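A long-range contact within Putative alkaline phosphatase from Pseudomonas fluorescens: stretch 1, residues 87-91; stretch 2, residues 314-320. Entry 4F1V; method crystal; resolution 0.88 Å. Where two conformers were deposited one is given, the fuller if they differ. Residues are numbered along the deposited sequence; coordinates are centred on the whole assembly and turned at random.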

# COMPACT_ATOMS: atom_id res chain seq x y z
N GLN A 87 -13.81 -2.69 -3.06
CA GLN A 87 -12.47 -2.36 -2.52
C GLN A 87 -12.04 -3.59 -1.69
O GLN A 87 -12.73 -3.96 -0.74
CB GLN A 87 -12.54 -1.14 -1.65
CG GLN A 87 -11.14 -0.70 -1.15
CD GLN A 87 -11.17 0.53 -0.22
OE1 GLN A 87 -10.37 1.47 -0.36
NE2 GLN A 87 -12.08 0.51 0.74
N VAL A 88 -10.90 -4.21 -2.06
CA VAL A 88 -10.49 -5.44 -1.36
C VAL A 88 -8.98 -5.43 -1.21
O VAL A 88 -8.25 -4.99 -2.09
CB VAL A 88 -10.88 -6.73 -2.08
CG1 VAL A 88 -12.36 -7.05 -1.90
CG2 VAL A 88 -10.54 -6.70 -3.60
N PRO A 89 -8.46 -5.99 -0.09
CA PRO A 89 -6.98 -6.19 0.00
C PRO A 89 -6.49 -7.07 -1.11
O PRO A 89 -7.14 -8.07 -1.45
CB PRO A 89 -6.83 -6.88 1.36
CG PRO A 89 -7.97 -6.29 2.12
CD PRO A 89 -9.12 -6.40 1.12
N SER A 90 -5.29 -6.74 -1.60
CA SER A 90 -4.56 -7.55 -2.56
C SER A 90 -3.51 -8.44 -1.90
O SER A 90 -3.54 -9.65 -2.03
CB SER A 90 -3.94 -6.61 -3.59
OG SER A 90 -3.20 -7.39 -4.54
N VAL A 91 -2.59 -7.80 -1.16
CA VAL A 91 -1.49 -8.45 -0.46
C VAL A 91 -1.17 -7.62 0.81
O VAL A 91 -1.50 -6.48 0.91
CB VAL A 91 -0.21 -8.60 -1.32
CG1 VAL A 91 -0.52 -9.30 -2.64
CG2 VAL A 91 0.44 -7.23 -1.61
N PHE A 314 -9.83 -12.76 -13.46
CA PHE A 314 -8.72 -12.25 -12.65
C PHE A 314 -8.93 -12.52 -11.16
O PHE A 314 -8.02 -13.00 -10.46
CB PHE A 314 -8.51 -10.75 -12.88
CG PHE A 314 -7.50 -10.15 -11.92
CD1 PHE A 314 -6.17 -10.59 -11.94
CD2 PHE A 314 -7.87 -9.19 -10.99
CE1 PHE A 314 -5.27 -10.07 -11.00
CE2 PHE A 314 -6.99 -8.71 -10.05
CZ PHE A 314 -5.67 -9.18 -10.04
N PHE A 315 -10.13 -12.25 -10.63
CA PHE A 315 -10.40 -12.56 -9.25
C PHE A 315 -10.23 -14.06 -8.97
O PHE A 315 -9.74 -14.44 -7.90
CB PHE A 315 -11.81 -12.08 -8.83
CG PHE A 315 -11.85 -10.62 -8.38
CD1 PHE A 315 -12.14 -10.30 -7.03
CD2 PHE A 315 -11.64 -9.56 -9.25
CE1 PHE A 315 -12.19 -9.03 -6.60
CE2 PHE A 315 -11.63 -8.25 -8.80
CZ PHE A 315 -11.92 -7.99 -7.49
N THR A 316 -10.66 -14.91 -9.91
CA THR A 316 -10.55 -16.36 -9.75
C THR A 316 -9.08 -16.76 -9.56
O THR A 316 -8.78 -17.69 -8.80
CB THR A 316 -11.17 -17.05 -10.96
OG1 THR A 316 -12.58 -16.81 -10.88
CG2 THR A 316 -10.94 -18.53 -10.98
N LYS A 317 -8.17 -16.11 -10.25
CA LYS A 317 -6.73 -16.33 -10.06
C LYS A 317 -6.17 -15.72 -8.78
O LYS A 317 -5.52 -16.40 -7.97
CB LYS A 317 -5.96 -15.88 -11.31
CG LYS A 317 -4.48 -16.20 -11.18
CD LYS A 317 -3.69 -16.12 -12.42
CE LYS A 317 -2.37 -16.88 -12.38
NZ LYS A 317 -1.67 -16.71 -13.68
N HIS A 318 -6.36 -14.41 -8.62
CA HIS A 318 -5.72 -13.69 -7.54
C HIS A 318 -6.17 -14.14 -6.18
O HIS A 318 -5.42 -14.03 -5.18
CB HIS A 318 -5.95 -12.17 -7.74
CG HIS A 318 -4.90 -11.32 -7.07
ND1 HIS A 318 -3.58 -11.41 -7.39
CD2 HIS A 318 -5.06 -10.36 -6.09
CE1 HIS A 318 -2.94 -10.52 -6.67
NE2 HIS A 318 -3.79 -9.85 -5.86
N TYR A 319 -7.42 -14.64 -6.08
CA TYR A 319 -7.98 -15.15 -4.85
C TYR A 319 -8.25 -16.63 -4.90
O TYR A 319 -9.02 -17.16 -4.12
CB TYR A 319 -9.25 -14.35 -4.45
CG TYR A 319 -8.92 -12.88 -4.28
CD1 TYR A 319 -9.18 -11.97 -5.31
CD2 TYR A 319 -8.28 -12.38 -3.15
CE1 TYR A 319 -8.84 -10.61 -5.19
CE2 TYR A 319 -7.94 -11.07 -3.00
CZ TYR A 319 -8.21 -10.17 -4.04
OH TYR A 319 -7.84 -8.88 -3.94
N GLY A 320 -7.59 -17.34 -5.82
CA GLY A 320 -7.80 -18.79 -5.91
C GLY A 320 -7.07 -19.59 -4.87
O GLY A 320 -5.99 -19.22 -4.42
O HOH W 1 -3.95 -12.01 -3.31
O HOH W 2 -4.44 -12.25 -2.94

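The C-terminal end of a helix meets a β-strand here, and touching residues are at least 227 apart in sequence. The backbones themselves stay well separated: the nearest CA atoms, those of S90 and H318, are 8.0 Å apart. Side chains and a water therefore span the gap, and the contact is small, burying 215 Å² summed over both sides.

The shortest direct link is the hydrogen bond from Y319 OH to P89 O, with OH and O 2.7 Å apart. Its direction is fixed, since a backbone carbonyl can only accept, so the phenol supplies the proton. The CA-to-CB bond of Y319 points sideways to the strand, but chi1 near -58° (m) and chi2 of 98° carry the ring across so that its end comes nearer, and P89 O lies at the ring edge, near its plane. Tyrosine suits this position because its long, rigid ring delivers a donor to a backbone acceptor that the helix end could not reach with its own main chain. P89, lacking an amide hydrogen, has no backbone NH to satisfy, yet its carbonyl remains available and is answered by the phenol.

One residue further along, S90 OG and H318 NE2 form a second hydrogen bond, 2.9 Å between these atoms. Either could be the donor, because a hydroxyl can give or accept and an imidazole nitrogen does one or the other according to its protonation. The serine hydroxyl sits at the edge of the imidazole, near the ring plane, where the nitrogen lone pair or N–H bond lies. The CB of H318 points toward the strand, and its chi1 of -156° (t) sets the ring for this encounter. ND1 is hydrogen-bonded elsewhere in the structure, so both ring nitrogens of this buried histidine are satisfied; S90 OG likewise has a further partner elsewhere.

Water completes the polar account. Two water positions each donate to both S90 O and H318 O: the first lies 2.7 Å from S90 O and 3.1 Å from H318 O, the second 2.9 Å from S90 O and 3.0 Å from H318 O. The positions are too close together to be occupied at once, so they are best read as alternative sites of one bridge. Two carbonyls cannot hydrogen-bond to each other; a water with two protons can serve both.

V88 provides the apolar part. Its CB points toward the helix, and with chi1 at -77° (m) its CG2 packs 4.1 Å from F315 CE1 and 4.2 Å from Y319 CZ. A compact branched side chain turns one methyl to both aromatic rings and makes no polar demand of its own. F315 and Y319 are brought together by the helical spacing of four residues, and Y319 N donates to F315 O at 3.0 Å, although Y319 itself has left helical phi/psi.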